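Local coordinates for protein fumarylacetoacetate hydrolase (Burkholderia xenovorans, PDB 5TI1) that probably hydrolyses fumarylacetoacetate to fumarate and acetoacetate, the last step of phenylalanine and tyrosine breakdown, using a bound divalent metal ion, at residues B[189-203]-B[279-291]. Residues are numbered along the deposited sequence; the frame is centred on the assembly and turned at random.
Sequences RASSVVVSGTPVRRP and AKTFATTISPWIV. With NA (sodium ion), chain L.
T284 brackets V193: T284 N donates to S192 O at 3.0 Å and T284 O accepts from V194 N at 2.7 Å. V194 O then accepts from I286 N, and a weak bond from S196 N to I286 O closes the series. The hydroxyl of S192 donates to T281 O at 2.7 Å, approaching from above the carbonyl plane. Its chi1 of 45° also lets OG receive a hydrogen bond from a water bridging to T284 OG1. T284 OG1 lies 2.9 Å from the sodium ion, whose shell includes the carbonyl oxygens of K280 and A283 and is completed by D260 and W261. In parallel pairing a residue's N and O reach the two residues flanking its partner: V194 N goes to T284 and V194 O to I286, either side of T285. Strand 193-195, at this chain's edge of a mixed sheet in the C-terminal FAH-family domain, pairs with 284-286 just after those sodium-binding carbonyls. D260 also binds the magnesium ion, about 8 Å from the T284 side chain, so 284-286 reaches the neighbourhood of what is probably the active site. A second water links T285 OG1 to T198 O; W261 NE1 is another partner of that hydroxyl. P203 lies over one face of the F282 ring in a CH-pi contact, CG 3.8 Å from the ring centroid and 8° off its normal. V200 CG1 meets the ring edge at F282 CE2 and approaches A283 CB to 3.6 Å. On the sheet face bearing V193, V195 and I286, V193 CG1 touches I286 CG2, while V195 CG2 rests 3.8 Å from P288 CB.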
loop_
_atom_site.group_PDB
_atom_site.type_symbol
_atom_site.label_atom_id
_atom_site.label_comp_id
_atom_site.label_asym_id
_atom_site.label_seq_id
_atom_site.Cartn_x
_atom_site.Cartn_y
_atom_site.Cartn_z
ATOM N N ARG B 189 -1.364 -2.716 4.604
ATOM C CA ARG B 189 -0.099 -2.003 4.700
ATOM C C ARG B 189 1.039 -2.916 4.238
ATOM O O ARG B 189 1.414 -3.866 4.935
ATOM C CB ARG B 189 0.118 -1.518 6.129
ATOM C CG ARG B 189 1.370 -0.693 6.310
ATOM C CD ARG B 189 1.206 0.747 5.768
ATOM N NE ARG B 189 2.454 1.459 6.005
ATOM C CZ ARG B 189 2.788 2.660 5.546
ATOM N NH1 ARG B 189 1.964 3.366 4.767
ATOM N NH2 ARG B 189 3.985 3.147 5.880
ATOM N N ALA B 190 1.614 -2.601 3.080
ATOM C CA ALA B 190 2.692 -3.429 2.545
ATOM C C ALA B 190 3.946 -3.373 3.408
ATOM O O ALA B 190 4.652 -4.381 3.529
ATOM C CB ALA B 190 3.013 -3.008 1.106
ATOM N N SER B 191 4.232 -2.221 4.025
ATOM C CA SER B 191 5.504 -2.061 4.732
ATOM C C SER B 191 5.641 -3.016 5.912
ATOM O O SER B 191 6.758 -3.401 6.259
ATOM C CB SER B 191 5.669 -0.625 5.223
ATOM O OG SER B 191 4.791 -0.364 6.299
ATOM N N SER B 192 4.535 -3.393 6.555
ATOM C CA SER B 192 4.593 -4.246 7.733
ATOM C C SER B 192 4.361 -5.722 7.415
ATOM O O SER B 192 4.118 -6.510 8.333
ATOM C CB SER B 192 3.578 -3.782 8.773
ATOM O OG SER B 192 2.333 -3.509 8.150
ATOM N N VAL B 193 4.436 -6.129 6.155
ATOM C CA VAL B 193 4.445 -7.564 5.871
ATOM C C VAL B 193 5.858 -8.070 6.120
ATOM O O VAL B 193 6.811 -7.582 5.505
ATOM C CB VAL B 193 3.990 -7.873 4.440
ATOM C CG1 VAL B 193 4.019 -9.394 4.206
ATOM C CG2 VAL B 193 2.613 -7.293 4.182
ATOM N N VAL B 194 5.997 -9.039 7.034
ATOM C CA VAL B 194 7.291 -9.567 7.437
ATOM C C VAL B 194 7.304 -11.076 7.235
ATOM O O VAL B 194 6.262 -11.733 7.223
ATOM C CB VAL B 194 7.615 -9.224 8.909
ATOM C CG1 VAL B 194 7.597 -7.715 9.106
ATOM C CG2 VAL B 194 6.605 -9.891 9.829
ATOM N N VAL B 195 8.515 -11.629 7.122
ATOM C CA VAL B 195 8.677 -13.054 6.858
ATOM C C VAL B 195 8.536 -13.857 8.151
ATOM O O VAL B 195 8.761 -13.363 9.255
ATOM C CB VAL B 195 10.026 -13.342 6.166
ATOM C CG1 VAL B 195 11.179 -13.211 7.158
ATOM C CG2 VAL B 195 10.023 -14.742 5.503
ATOM N N SER B 196 8.169 -15.132 7.985
ATOM C CA SER B 196 8.046 -16.080 9.086
ATOM C C SER B 196 9.267 -16.040 10.001
ATOM O O SER B 196 10.410 -15.965 9.541
ATOM C CB SER B 196 7.861 -17.490 8.515
ATOM O OG SER B 196 7.713 -18.459 9.535
ATOM N N GLY B 197 9.013 -16.080 11.313
ATOM C CA GLY B 197 10.046 -16.003 12.329
ATOM C C GLY B 197 10.215 -14.633 12.953
ATOM O O GLY B 197 10.823 -14.521 14.025
ATOM N N THR B 198 9.697 -13.597 12.323
ATOM C CA THR B 198 9.828 -12.253 12.866
ATOM C C THR B 198 8.968 -12.147 14.112
ATOM O O THR B 198 7.769 -12.446 14.047
ATOM C CB THR B 198 9.392 -11.197 11.844
ATOM O OG1 THR B 198 10.060 -11.424 10.592
ATOM C CG2 THR B 198 9.715 -9.819 12.360
ATOM N N PRO B 199 9.524 -11.766 15.260
ATOM C CA PRO B 199 8.685 -11.539 16.439
ATOM C C PRO B 199 7.738 -10.374 16.215
ATOM O O PRO B 199 8.044 -9.419 15.495
ATOM C CB PRO B 199 9.701 -11.228 17.549
ATOM C CG PRO B 199 10.906 -10.744 16.838
ATOM C CD PRO B 199 10.946 -11.497 15.524
ATOM N N VAL B 200 6.576 -10.453 16.849
ATOM C CA VAL B 200 5.515 -9.475 16.663
ATOM C C VAL B 200 5.210 -8.852 18.006
ATOM O O VAL B 200 4.856 -9.558 18.959
ATOM C CB VAL B 200 4.251 -10.109 16.069
ATOM C CG1 VAL B 200 3.133 -9.079 16.027
ATOM C CG2 VAL B 200 4.543 -10.653 14.677
ATOM N N ARG B 201 5.321 -7.539 18.091
ATOM C CA ARG B 201 5.139 -6.894 19.379
ATOM C C ARG B 201 3.678 -6.537 19.562
ATOM O O ARG B 201 3.058 -5.953 18.660
ATOM C CB ARG B 201 6.002 -5.647 19.525
ATOM C CG ARG B 201 5.894 -5.121 20.956
ATOM C CD ARG B 201 6.934 -4.101 21.314
ATOM N NE ARG B 201 8.315 -4.557 21.141
ATOM C CZ ARG B 201 9.040 -5.195 22.059
ATOM N NH1 ARG B 201 8.520 -5.508 23.243
ATOM N NH2 ARG B 201 10.288 -5.539 21.780
ATOM N N ARG B 202 3.130 -6.907 20.719
ATOM C CA ARG B 202 1.769 -6.546 21.069
ATOM C C ARG B 202 1.615 -5.034 20.950
ATOM O O ARG B 202 2.389 -4.289 21.573
ATOM C CB ARG B 202 1.422 -7.002 22.486
ATOM C CG ARG B 202 0.023 -6.587 22.970
ATOM C CD ARG B 202 -0.241 -7.069 24.411
ATOM N NE ARG B 202 -0.073 -8.515 24.546
ATOM C CZ ARG B 202 -1.026 -9.406 24.289
ATOM N NH1 ARG B 202 -2.227 -8.999 23.895
ATOM N NH2 ARG B 202 -0.781 -10.712 24.422
ATOM N N PRO B 203 0.671 -4.547 20.153
ATOM C CA PRO B 203 0.519 -3.097 19.985
ATOM C C PRO B 203 -0.156 -2.441 21.177
ATOM O O PRO B 203 -1.039 -3.017 21.815
ATOM C CB PRO B 203 -0.357 -2.984 18.730
ATOM C CG PRO B 203 -1.132 -4.298 18.684
ATOM C CD PRO B 203 -0.170 -5.322 19.218
ATOM N N ALA B 279 -5.276 -1.490 13.873
ATOM C CA ALA B 279 -5.489 -2.840 14.366
ATOM C C ALA B 279 -4.910 -3.905 13.452
ATOM O O ALA B 279 -4.805 -5.062 13.876
ATOM C CB ALA B 279 -6.977 -3.100 14.535
ATOM N N LYS B 280 -4.558 -3.549 12.209
ATOM C CA LYS B 280 -4.067 -4.505 11.228
ATOM C C LYS B 280 -2.627 -4.287 10.817
ATOM O O LYS B 280 -1.944 -5.254 10.470
ATOM C CB LYS B 280 -4.916 -4.455 9.953
ATOM C CG LYS B 280 -6.370 -4.770 10.172
ATOM C CD LYS B 280 -6.552 -6.229 10.447
ATOM C CE LYS B 280 -7.875 -6.726 9.910
ATOM N NZ LYS B 280 -7.975 -8.194 10.140
ATOM N N THR B 281 -2.168 -3.044 10.811
ATOM C CA THR B 281 -0.939 -2.688 10.127
ATOM C C THR B 281 0.301 -2.852 10.988
ATOM O O THR B 281 1.399 -2.575 10.500
ATOM C CB THR B 281 -1.009 -1.241 9.648
ATOM O OG1 THR B 281 -1.085 -0.382 10.792
ATOM C CG2 THR B 281 -2.231 -1.027 8.739
ATOM N N PHE B 282 0.165 -3.274 12.251
ATOM C CA PHE B 282 1.353 -3.424 13.089
ATOM C C PHE B 282 2.193 -4.638 12.690
ATOM O O PHE B 282 3.383 -4.683 13.014
ATOM C CB PHE B 282 0.957 -3.505 14.571
ATOM C CG PHE B 282 0.126 -4.713 14.923
ATOM C CD1 PHE B 282 -1.254 -4.664 14.860
ATOM C CD2 PHE B 282 0.733 -5.887 15.336
ATOM C CE1 PHE B 282 -2.021 -5.775 15.184
ATOM C CE2 PHE B 282 -0.018 -6.998 15.663
ATOM C CZ PHE B 282 -1.399 -6.945 15.586
ATOM N N ALA B 283 1.609 -5.604 11.980
ATOM C CA ALA B 283 2.324 -6.807 11.556
ATOM C C ALA B 283 1.439 -7.692 10.690
ATOM O O ALA B 283 0.269 -7.910 11.009
ATOM C CB ALA B 283 2.807 -7.627 12.758
ATOM N N THR B 284 1.996 -8.200 9.596
ATOM C CA THR B 284 1.393 -9.268 8.821
ATOM C C THR B 284 2.526 -10.204 8.441
ATOM O O THR B 284 3.563 -9.742 7.960
ATOM C CB THR B 284 0.674 -8.725 7.574
ATOM O OG1 THR B 284 -0.381 -7.835 7.971
ATOM C CG2 THR B 284 0.087 -9.869 6.765
ATOM N N THR B 285 2.363 -11.503 8.695
ATOM C CA THR B 285 3.430 -12.468 8.460
ATOM C C THR B 285 3.088 -13.345 7.259
ATOM O O THR B 285 1.948 -13.791 7.111
ATOM C CB THR B 285 3.675 -13.335 9.711
ATOM O OG1 THR B 285 3.979 -12.493 10.826
ATOM C CG2 THR B 285 4.841 -14.289 9.501
ATOM N N ILE B 286 4.068 -13.587 6.388
ATOM C CA ILE B 286 3.894 -14.588 5.342
ATOM C C ILE B 286 4.999 -15.635 5.427
ATOM O O ILE B 286 6.104 -15.384 5.926
ATOM C CB ILE B 286 3.831 -13.981 3.918
ATOM C CG1 ILE B 286 5.127 -13.245 3.552
ATOM C CG2 ILE B 286 2.617 -13.063 3.784
ATOM C CD1 ILE B 286 5.164 -12.790 2.075
ATOM N N SER B 287 4.675 -16.833 4.942
ATOM C CA SER B 287 5.662 -17.879 4.788
ATOM C C SER B 287 6.663 -17.492 3.700
ATOM O O SER B 287 6.369 -16.657 2.834
ATOM C CB SER B 287 4.973 -19.200 4.441
ATOM O OG SER B 287 4.191 -19.067 3.270
ATOM N N PRO B 288 7.864 -18.081 3.720
ATOM C CA PRO B 288 8.915 -17.619 2.800
ATOM C C PRO B 288 8.906 -18.257 1.414
ATOM O O PRO B 288 9.514 -17.690 0.500
ATOM C CB PRO B 288 10.207 -17.965 3.556
ATOM C CG PRO B 288 9.834 -19.148 4.396
ATOM C CD PRO B 288 8.396 -18.959 4.783
ATOM N N TRP B 289 8.247 -19.406 1.228
ATOM C CA TRP B 289 8.287 -20.144 -0.034
ATOM C C TRP B 289 7.034 -19.872 -0.870
ATOM O O TRP B 289 5.912 -20.170 -0.443
ATOM C CB TRP B 289 8.425 -21.650 0.214
ATOM C CG TRP B 289 9.740 -22.052 0.821
ATOM C CD1 TRP B 289 9.943 -22.539 2.081
ATOM C CD2 TRP B 289 11.033 -21.983 0.203
ATOM N NE1 TRP B 289 11.279 -22.784 2.283
ATOM C CE2 TRP B 289 11.972 -22.449 1.151
ATOM C CE3 TRP B 289 11.488 -21.573 -1.057
ATOM C CZ2 TRP B 289 13.340 -22.527 0.876
ATOM C CZ3 TRP B 289 12.845 -21.641 -1.327
ATOM C CH2 TRP B 289 13.755 -22.116 -0.365
ATOM N N ILE B 290 7.214 -19.353 -2.076
ATOM C CA ILE B 290 6.068 -19.114 -2.945
ATOM C C ILE B 290 5.839 -20.379 -3.751
ATOM O O ILE B 290 6.660 -20.740 -4.596
ATOM C CB ILE B 290 6.258 -17.900 -3.855
ATOM C CG1 ILE B 290 6.451 -16.633 -3.018
ATOM C CG2 ILE B 290 5.030 -17.737 -4.716
ATOM C CD1 ILE B 290 6.554 -15.368 -3.855
ATOM N N VAL B 291 4.741 -21.067 -3.461
ATOM C CA VAL B 291 4.362 -22.268 -4.203
ATOM C C VAL B 291 3.675 -21.808 -5.481
ATOM O O VAL B 291 2.691 -21.064 -5.418
ATOM C CB VAL B 291 3.441 -23.169 -3.364
ATOM C CG1 VAL B 291 2.887 -24.320 -4.217
ATOM C CG2 VAL B 291 4.179 -23.718 -2.123
HETATM NA NA NA L . -2.004 -7.652 10.339
HETATM O O HOH W 1 0.540 -5.339 7.121
HETATM O O HOH W 2 6.179 -13.391 12.165
#